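Local structure of NADP-dependent glyceraldehyde-3-phosphate dehydrogenase (Bacillus halodurans, 3PRL) at residues Gln9-Asn17 with Ala39-Ser47; Ile70-Trp80 with Ala170-Gly180. The protein probably catalyses the non-phosphorylating, NADP-dependent oxidation of glyceraldehyde 3-phosphate, as a member of the aldehyde dehydrogenase family. All blocks are in the same frame, centred on the assembly; numbering follows the deposited sequence.

Interaction 1 (Gln9-Asn17 with Ala39-Ser47); sequences QFNANILRN and ALGSIPALS
Asn11 and Ser42 sit side by side on one face of the sheet, on the parallel strands 10-16 and 39-44. These strands are neighbours in a mixed four-stranded sheet. Asn11 CB lies 3.6 Å from Ser42 OG. Asn11 CG is 3.4 Å from the same Ser42 OG. CG stands anti to the carbonyl carbon (chi1 -66°), which turns the amide toward Ser42. Asn11 OD1 then accepts a hydrogen bond from Ser42 OG, very short at 2.5 Å. Ser42 N is also near OD1, but the angle is too poor for a bond. That amide instead donates to Phe10 O (3.1 Å). Ala12 N continues the ladder to Ser42 O (3.0 Å, N-H...O angle 155°). At the start of the strand, Gln9 N and Phe10 N both approach Leu40 O; the Phe10 bond is weak. Gly41 CA comes within 3.0 Å of Phe10 O as a CA-H...O contact.

Beyond Ala12 the backbone pairing stops and apolar packing takes over. Ile14 CG2 lies 3.7 Å from Pro44 CD, the two side chains crossing obliquely. Ile14 CD1 meets Leu46 CD1 tip to tip at 4.1 Å. The sheet lies over helix 192-204, which packs on Phe10 and Ala12, and next to the NADP-binding residues, with Ile43 close to Thr189. Strand 28-32 pairs with the far edge of 39-44. Arg28 bonds Ala12 O and, weakly, Ser42 OG.

The chemistry changes along the pair. Backbone bonds set the register at one end. The Asn11-Ser42 bond is consistent with it, though its exact length is doubtful. Hydrocarbon contacts continue the association where proline has no N-H to donate.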
loop_
_atom_site.group_PDB
_atom_site.type_symbol
_atom_site.label_atom_id
_atom_site.label_comp_id
_atom_site.label_asym_id
_atom_site.label_seq_id
_atom_site.Cartn_x
_atom_site.Cartn_y
_atom_site.Cartn_z
ATOM N N GLN D 9 2.801 -46.408 -19.347
ATOM C CA GLN D 9 3.777 -46.129 -20.437
ATOM C C GLN D 9 4.526 -44.801 -20.246
ATOM O O GLN D 9 4.747 -44.059 -21.207
ATOM C CB GLN D 9 3.078 -46.173 -21.802
ATOM C CG GLN D 9 1.844 -45.276 -21.938
ATOM C CD GLN D 9 1.089 -45.500 -23.243
ATOM O OE1 GLN D 9 1.637 -46.030 -24.212
ATOM N NE2 GLN D 9 -0.176 -45.089 -23.273
ATOM N N PHE D 10 4.912 -44.506 -19.002
ATOM C CA PHE D 10 5.691 -43.305 -18.707
ATOM C C PHE D 10 6.701 -43.566 -17.599
ATOM O O PHE D 10 6.460 -43.306 -16.422
ATOM C CB PHE D 10 4.780 -42.100 -18.391
ATOM C CG PHE D 10 5.524 -40.813 -18.106
ATOM C CD1 PHE D 10 6.644 -40.443 -18.856
ATOM C CD2 PHE D 10 5.080 -39.953 -17.109
ATOM C CE1 PHE D 10 7.322 -39.255 -18.597
ATOM C CE2 PHE D 10 5.747 -38.752 -16.847
ATOM C CZ PHE D 10 6.872 -38.402 -17.592
ATOM N N ASN D 11 7.833 -44.120 -18.001
ATOM C CA ASN D 11 8.954 -44.269 -17.108
ATOM C C ASN D 11 9.739 -42.964 -17.099
ATOM O O ASN D 11 10.585 -42.716 -17.960
ATOM C CB ASN D 11 9.781 -45.483 -17.520
ATOM C CG ASN D 11 9.010 -46.782 -17.330
ATOM O OD1 ASN D 11 8.523 -47.064 -16.229
ATOM N ND2 ASN D 11 8.875 -47.562 -18.396
ATOM N N ALA D 12 9.412 -42.134 -16.110
ATOM C CA ALA D 12 9.854 -40.751 -16.035
ATOM C C ALA D 12 11.220 -40.594 -15.384
ATOM O O ALA D 12 11.586 -41.347 -14.474
ATOM C CB ALA D 12 8.829 -39.928 -15.279
ATOM N N ASN D 13 11.963 -39.604 -15.866
ATOM C CA ASN D 13 13.206 -39.199 -15.242
ATOM C C ASN D 13 13.020 -37.927 -14.390
ATOM O O ASN D 13 11.994 -37.227 -14.499
ATOM C CB ASN D 13 14.303 -39.032 -16.296
ATOM C CG ASN D 13 15.062 -40.349 -16.588
ATOM O OD1 ASN D 13 14.628 -41.452 -16.219
ATOM N ND2 ASN D 13 16.206 -40.222 -17.261
ATOM N N ILE D 14 13.995 -37.659 -13.522
ATOM C CA ILE D 14 13.994 -36.467 -12.676
ATOM C C ILE D 14 14.969 -35.436 -13.206
ATOM O O ILE D 14 15.932 -35.784 -13.887
ATOM C CB ILE D 14 14.315 -36.782 -11.169
ATOM C CG1 ILE D 14 15.722 -37.379 -10.977
ATOM C CG2 ILE D 14 13.241 -37.685 -10.561
ATOM C CD1 ILE D 14 16.776 -36.368 -10.518
ATOM N N LEU D 15 14.700 -34.171 -12.882
ATOM C CA LEU D 15 15.553 -33.062 -13.262
ATOM C C LEU D 15 16.515 -32.697 -12.148
ATOM O O LEU D 15 16.100 -32.379 -11.028
ATOM C CB LEU D 15 14.703 -31.831 -13.599
ATOM C CG LEU D 15 15.419 -30.558 -14.066
ATOM C CD1 LEU D 15 16.093 -30.737 -15.428
ATOM C CD2 LEU D 15 14.418 -29.422 -14.124
ATOM N N ARG D 16 17.795 -32.750 -12.480
ATOM C CA ARG D 16 18.855 -32.178 -11.673
ATOM C C ARG D 16 19.802 -31.389 -12.586
ATOM O O ARG D 16 20.232 -31.899 -13.623
ATOM C CB ARG D 16 19.630 -33.269 -10.937
ATOM C CG ARG D 16 20.682 -32.709 -9.982
ATOM C CD ARG D 16 21.505 -33.784 -9.282
ATOM N NE ARG D 16 22.203 -34.636 -10.245
ATOM C CZ ARG D 16 21.909 -35.908 -10.472
ATOM N NH1 ARG D 16 22.602 -36.589 -11.380
ATOM N NH2 ARG D 16 20.933 -36.502 -9.794
ATOM N N ASN D 17 20.097 -30.144 -12.209
ATOM C CA ASN D 17 21.086 -29.297 -12.899
ATOM C C ASN D 17 20.914 -29.162 -14.424
ATOM O O ASN D 17 21.893 -29.095 -15.170
ATOM C CB ASN D 17 22.511 -29.757 -12.544
ATOM C CG ASN D 17 22.795 -29.684 -11.047
ATOM O OD1 ASN D 17 22.182 -28.902 -10.321
ATOM N ND2 ASN D 17 23.741 -30.492 -10.584
ATOM N N ALA D 39 -0.864 -50.218 -14.930
ATOM C CA ALA D 39 0.408 -49.479 -14.846
ATOM C C ALA D 39 0.411 -48.203 -15.674
ATOM O O ALA D 39 -0.195 -48.152 -16.736
ATOM C CB ALA D 39 1.568 -50.367 -15.258
ATOM N N LEU D 40 1.089 -47.171 -15.181
ATOM C CA LEU D 40 1.176 -45.902 -15.912
ATOM C C LEU D 40 2.622 -45.550 -16.236
ATOM O O LEU D 40 2.914 -44.898 -17.236
ATOM C CB LEU D 40 0.530 -44.770 -15.107
ATOM C CG LEU D 40 -1.000 -44.719 -15.000
ATOM C CD1 LEU D 40 -1.423 -43.741 -13.907
ATOM C CD2 LEU D 40 -1.658 -44.348 -16.328
ATOM N N GLY D 41 3.518 -45.984 -15.363
ATOM C CA GLY D 41 4.931 -45.740 -15.512
ATOM C C GLY D 41 5.580 -45.833 -14.151
ATOM O O GLY D 41 5.033 -46.449 -13.229
ATOM N N SER D 42 6.748 -45.219 -14.030
ATOM C CA SER D 42 7.523 -45.260 -12.802
ATOM C C SER D 42 8.256 -43.939 -12.564
ATOM O O SER D 42 8.414 -43.119 -13.480
ATOM C CB SER D 42 8.519 -46.419 -12.854
ATOM O OG SER D 42 9.315 -46.326 -14.015
ATOM N N ILE D 43 8.689 -43.736 -11.322
ATOM C CA ILE D 43 9.565 -42.617 -10.968
ATOM C C ILE D 43 10.828 -43.157 -10.302
ATOM O O ILE D 43 10.800 -44.254 -9.733
ATOM C CB ILE D 43 8.869 -41.577 -10.050
ATOM C CG1 ILE D 43 8.469 -42.212 -8.711
ATOM C CG2 ILE D 43 7.682 -40.946 -10.771
ATOM C CD1 ILE D 43 8.064 -41.220 -7.666
ATOM N N PRO D 44 11.943 -42.405 -10.379
ATOM C CA PRO D 44 13.156 -42.871 -9.709
ATOM C C PRO D 44 13.052 -42.690 -8.194
ATOM O O PRO D 44 12.596 -41.641 -7.723
ATOM C CB PRO D 44 14.249 -41.956 -10.279
ATOM C CG PRO D 44 13.611 -41.220 -11.440
ATOM C CD PRO D 44 12.170 -41.141 -11.100
ATOM N N ALA D 45 13.453 -43.711 -7.441
ATOM C CA ALA D 45 13.580 -43.599 -5.989
ATOM C C ALA D 45 14.993 -43.137 -5.657
ATOM O O ALA D 45 15.952 -43.883 -5.835
ATOM C CB ALA D 45 13.272 -44.929 -5.317
ATOM N N LEU D 46 15.112 -41.896 -5.186
ATOM C CA LEU D 46 16.420 -41.251 -5.016
ATOM C C LEU D 46 17.047 -41.532 -3.662
ATOM O O LEU D 46 16.351 -41.886 -2.701
ATOM C CB LEU D 46 16.336 -39.730 -5.240
ATOM C CG LEU D 46 16.264 -39.172 -6.671
ATOM C CD1 LEU D 46 16.311 -37.635 -6.658
ATOM C CD2 LEU D 46 17.379 -39.727 -7.570
ATOM N N SER D 47 18.369 -41.366 -3.618
ATOM C CA SER D 47 19.196 -41.616 -2.430
ATOM C C SER D 47 19.508 -40.320 -1.667
ATOM O O SER D 47 19.167 -39.228 -2.122
ATOM C CB SER D 47 20.505 -42.315 -2.837
ATOM O OG SER D 47 21.277 -41.510 -3.725
#

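Interaction 2 (Ile70-Trp80 with Ala170-Gly180); sequences IHERVDLLYAW and AAKIAPALVTG
Val178 presses its side chain into helix 70-86 as a knob among Ile70, Arg73, Val74 and Leu77. Leu77 crosses it at about a right angle, with CD2 3.6 Å from Val178 CB. The same Leu77 methyl also reaches Ala174 CB. Val74 slants across Val178, and its CG1 is 3.7 Å from Val178 CG2. In Val178, chi1 of 77° places CG1 between the backbone N and the carbonyl carbon and leaves CG2 anti to the N, directed at Val74.

Arg73 bends at chi3 (-67°) and passes the helix end. Its NE donates to Val178 O at 3.1 Å, from above the carbonyl plane. One face of the guanidinium lies over Gly180 CA, and NH1 goes on to bond Lys66 O. Gly180 closes the helix with a Schellman motif. Farther along, CH2 and CZ3 of the Trp80 ring meet Ala170, Ile173 and Ala174. Its CH2 is 3.9 Å from Ala170 CB, while NE1 bonds Met198 O.

The segment axes run nearly antiparallel, at 156° and 9.6 Å apart. Helix 103-124 packs on Leu77, Ala170 and Val178. Helix 192-204 packs on Trp80, Ala170 and Ile173, and helix 466-472 touches Val178. Asp135 of the second subunit bonds His71 N near the start of helix 70-86. Helix 167-178 itself links strand 144-159 to its parallel neighbour 182-186, a beta-alpha-beta crossover.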
loop_
_atom_site.group_PDB
_atom_site.type_symbol
_atom_site.label_atom_id
_atom_site.label_comp_id
_atom_site.label_asym_id
_atom_site.label_seq_id
_atom_site.Cartn_x
_atom_site.Cartn_y
_atom_site.Cartn_z
ATOM N N ILE D 70 14.182 -8.751 -12.978
ATOM C CA ILE D 70 12.856 -9.294 -12.637
ATOM C C ILE D 70 11.981 -9.589 -13.873
ATOM O O ILE D 70 11.326 -10.642 -13.938
ATOM C CB ILE D 70 12.125 -8.403 -11.569
ATOM C CG1 ILE D 70 10.647 -8.799 -11.395
ATOM C CG2 ILE D 70 12.259 -6.934 -11.895
ATOM C CD1 ILE D 70 10.404 -9.907 -10.347
ATOM N N HIS D 71 11.988 -8.696 -14.860
ATOM C CA HIS D 71 11.248 -8.971 -16.095
ATOM C C HIS D 71 11.667 -10.301 -16.757
ATOM O O HIS D 71 10.836 -10.988 -17.330
ATOM C CB HIS D 71 11.227 -7.783 -17.079
ATOM C CG HIS D 71 12.491 -7.599 -17.859
ATOM N ND1 HIS D 71 12.805 -8.364 -18.962
ATOM C CD2 HIS D 71 13.502 -6.709 -17.721
ATOM C CE1 HIS D 71 13.966 -7.974 -19.451
ATOM N NE2 HIS D 71 14.409 -6.970 -18.717
ATOM N N GLU D 72 12.941 -10.668 -16.632
ATOM C CA GLU D 72 13.439 -11.942 -17.165
ATOM C C GLU D 72 12.924 -13.132 -16.353
ATOM O O GLU D 72 12.725 -14.224 -16.900
ATOM C CB GLU D 72 14.974 -11.972 -17.227
ATOM C CG GLU D 72 15.599 -11.049 -18.300
ATOM C CD GLU D 72 17.124 -11.169 -18.385
ATOM O OE1 GLU D 72 17.669 -12.257 -18.081
ATOM O OE2 GLU D 72 17.781 -10.170 -18.771
ATOM N N ARG D 73 12.711 -12.926 -15.055
ATOM C CA ARG D 73 12.123 -13.983 -14.238
ATOM C C ARG D 73 10.642 -14.192 -14.576
ATOM O O ARG D 73 10.179 -15.336 -14.606
ATOM C CB ARG D 73 12.362 -13.733 -12.755
ATOM C CG ARG D 73 13.848 -13.794 -12.373
ATOM C CD ARG D 73 14.062 -13.945 -10.869
ATOM N NE ARG D 73 13.630 -12.759 -10.132
ATOM C CZ ARG D 73 14.433 -11.922 -9.482
ATOM N NH1 ARG D 73 15.742 -12.129 -9.437
ATOM N NH2 ARG D 73 13.914 -10.874 -8.865
ATOM N N VAL D 74 9.910 -13.109 -14.876
ATOM C CA VAL D 74 8.487 -13.247 -15.257
ATOM C C VAL D 74 8.253 -13.824 -16.663
ATOM O O VAL D 74 7.235 -14.483 -16.893
ATOM C CB VAL D 74 7.656 -11.930 -15.108
ATOM C CG1 VAL D 74 8.048 -11.183 -13.852
ATOM C CG2 VAL D 74 7.795 -11.055 -16.336
ATOM N N ASP D 75 9.169 -13.560 -17.597
ATOM C CA ASP D 75 9.016 -14.044 -18.966
ATOM C C ASP D 75 9.062 -15.573 -18.979
ATOM O O ASP D 75 8.360 -16.203 -19.760
ATOM C CB ASP D 75 10.089 -13.479 -19.900
ATOM C CG ASP D 75 9.996 -11.957 -20.075
ATOM O OD1 ASP D 75 8.878 -11.423 -20.296
ATOM O OD2 ASP D 75 11.063 -11.301 -20.005
ATOM N N LEU D 76 9.899 -16.151 -18.112
ATOM C CA LEU D 76 9.980 -17.610 -17.950
ATOM C C LEU D 76 8.658 -18.184 -17.455
ATOM O O LEU D 76 8.247 -19.268 -17.870
ATOM C CB LEU D 76 11.130 -18.020 -17.017
ATOM C CG LEU D 76 11.295 -19.534 -16.717
ATOM C CD1 LEU D 76 11.529 -20.370 -17.993
ATOM C CD2 LEU D 76 12.383 -19.816 -15.671
ATOM N N LEU D 77 7.995 -17.455 -16.572
ATOM C CA LEU D 77 6.717 -17.899 -16.042
ATOM C C LEU D 77 5.664 -17.889 -17.136
ATOM O O LEU D 77 5.013 -18.899 -17.342
ATOM C CB LEU D 77 6.289 -17.076 -14.815
ATOM C CG LEU D 77 6.694 -17.637 -13.447
ATOM C CD1 LEU D 77 8.208 -17.775 -13.275
ATOM C CD2 LEU D 77 6.095 -16.792 -12.303
ATOM N N TYR D 78 5.532 -16.751 -17.827
ATOM C CA TYR D 78 4.645 -16.602 -18.976
ATOM C C TYR D 78 4.837 -17.777 -19.936
ATOM O O TYR D 78 3.877 -18.427 -20.325
ATOM C CB TYR D 78 4.923 -15.289 -19.736
ATOM C CG TYR D 78 4.598 -13.992 -19.006
ATOM C CD1 TYR D 78 3.692 -13.962 -17.956
ATOM C CD2 TYR D 78 5.169 -12.785 -19.410
ATOM C CE1 TYR D 78 3.384 -12.779 -17.300
ATOM C CE2 TYR D 78 4.867 -11.591 -18.762
ATOM C CZ TYR D 78 3.974 -11.597 -17.703
ATOM O OH TYR D 78 3.664 -10.423 -17.050
ATOM N N ALA D 79 6.098 -18.042 -20.301
ATOM C CA ALA D 79 6.450 -19.126 -21.249
ATOM C C ALA D 79 6.018 -20.498 -20.753
ATOM O O ALA D 79 5.500 -21.312 -21.517
ATOM C CB ALA D 79 7.949 -19.130 -21.545
ATOM N N TRP D 80 6.221 -20.735 -19.461
ATOM C CA TRP D 80 5.830 -21.989 -18.835
ATOM C C TRP D 80 4.313 -22.129 -18.887
ATOM O O TRP D 80 3.807 -23.181 -19.240
ATOM C CB TRP D 80 6.343 -22.003 -17.394
ATOM C CG TRP D 80 6.002 -23.195 -16.563
ATOM C CD1 TRP D 80 5.738 -24.469 -16.989
ATOM C CD2 TRP D 80 5.937 -23.230 -15.135
ATOM N NE1 TRP D 80 5.500 -25.284 -15.913
ATOM C CE2 TRP D 80 5.619 -24.551 -14.763
ATOM C CE3 TRP D 80 6.133 -22.271 -14.133
ATOM C CZ2 TRP D 80 5.473 -24.937 -13.428
ATOM C CZ3 TRP D 80 5.982 -22.648 -12.816
ATOM C CH2 TRP D 80 5.664 -23.970 -12.472
ATOM N N ALA D 170 2.669 -25.990 -8.881
ATOM C CA ALA D 170 2.939 -24.654 -9.462
ATOM C C ALA D 170 2.610 -23.452 -8.557
ATOM O O ALA D 170 3.251 -22.406 -8.639
ATOM C CB ALA D 170 2.220 -24.507 -10.759
ATOM N N ALA D 171 1.585 -23.591 -7.725
ATOM C CA ALA D 171 1.227 -22.552 -6.756
ATOM C C ALA D 171 2.379 -22.253 -5.784
ATOM O O ALA D 171 2.381 -21.216 -5.138
ATOM C CB ALA D 171 0.003 -22.969 -5.988
ATOM N N LYS D 172 3.337 -23.173 -5.685
ATOM C CA LYS D 172 4.516 -23.033 -4.808
ATOM C C LYS D 172 5.757 -22.682 -5.591
ATOM O O LYS D 172 6.530 -21.815 -5.181
ATOM C CB LYS D 172 4.781 -24.326 -4.042
ATOM C CG LYS D 172 3.677 -24.696 -3.061
ATOM C CD LYS D 172 3.867 -26.122 -2.535
ATOM C CE LYS D 172 2.795 -26.485 -1.523
ATOM N NZ LYS D 172 1.444 -26.237 -2.099
ATOM N N ILE D 173 5.949 -23.366 -6.718
ATOM C CA ILE D 173 7.109 -23.134 -7.570
ATOM C C ILE D 173 7.104 -21.731 -8.199
ATOM O O ILE D 173 8.122 -21.049 -8.135
ATOM C CB ILE D 173 7.284 -24.228 -8.658
ATOM C CG1 ILE D 173 7.279 -25.629 -8.032
ATOM C CG2 ILE D 173 8.603 -24.021 -9.437
ATOM C CD1 ILE D 173 7.105 -26.751 -9.067
ATOM N N ALA D 174 5.977 -21.287 -8.764
ATOM C CA ALA D 174 5.935 -19.975 -9.459
ATOM C C ALA D 174 6.319 -18.791 -8.581
ATOM O O ALA D 174 7.180 -18.016 -8.990
ATOM C CB ALA D 174 4.576 -19.717 -10.131
ATOM N N PRO D 175 5.665 -18.624 -7.395
ATOM C CA PRO D 175 6.047 -17.437 -6.614
ATOM C C PRO D 175 7.485 -17.497 -6.164
ATOM O O PRO D 175 8.140 -16.459 -6.050
ATOM C CB PRO D 175 5.117 -17.466 -5.388
ATOM C CG PRO D 175 4.346 -18.817 -5.451
ATOM C CD PRO D 175 4.427 -19.270 -6.887
ATOM N N ALA D 176 7.963 -18.708 -5.895
ATOM C CA ALA D 176 9.346 -18.932 -5.470
ATOM C C ALA D 176 10.386 -18.485 -6.497
ATOM O O ALA D 176 11.321 -17.743 -6.163
ATOM C CB ALA D 176 9.557 -20.407 -5.062
ATOM N N LEU D 177 10.222 -18.905 -7.749
ATOM C CA LEU D 177 11.225 -18.601 -8.776
ATOM C C LEU D 177 11.162 -17.152 -9.208
ATOM O O LEU D 177 12.201 -16.525 -9.454
ATOM C CB LEU D 177 11.032 -19.466 -10.017
ATOM C CG LEU D 177 10.912 -20.995 -9.903
ATOM C CD1 LEU D 177 10.602 -21.545 -11.282
ATOM C CD2 LEU D 177 12.151 -21.645 -9.329
ATOM N N VAL D 178 9.949 -16.620 -9.325
ATOM C CA VAL D 178 9.811 -15.253 -9.824
ATOM C C VAL D 178 10.342 -14.213 -8.839
ATOM O O VAL D 178 10.699 -13.095 -9.244
ATOM C CB VAL D 178 8.379 -14.912 -10.271
ATOM C CG1 VAL D 178 7.484 -14.638 -9.073
ATOM C CG2 VAL D 178 8.423 -13.721 -11.202
ATOM N N THR D 179 10.418 -14.575 -7.558
ATOM C CA THR D 179 10.968 -13.641 -6.556
ATOM C C THR D 179 12.442 -13.915 -6.337
ATOM O O THR D 179 13.082 -13.286 -5.483
ATOM C CB THR D 179 10.238 -13.692 -5.202
ATOM O OG1 THR D 179 10.434 -14.968 -4.588
ATOM C CG2 THR D 179 8.741 -13.403 -5.363
ATOM N N GLY D 180 12.979 -14.863 -7.098
ATOM C CA GLY D 180 14.419 -15.036 -7.162
ATOM C C GLY D 180 14.996 -16.123 -6.290
ATOM O O GLY D 180 16.211 -16.183 -6.096
#

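Interactions 1 and 2 follow one another along the chain and do not touch. Their centres are about 24 Å apart and their nearest atoms about 9 Å. Helix 192-204 lies between them and takes side chains from both. Both contacts lie near NADP-binding residues, although no NADP is bound to this chain. In interaction 1 the side chain of Ile43 is about 4 Å from that of Thr189 and about 5 Å from that of Lys186. In interaction 2 the Ile173 side chain is about 7 Å from that of Ser160. Lys172 forms a weak, long ion pair with Glu259, the predicted active-site residue.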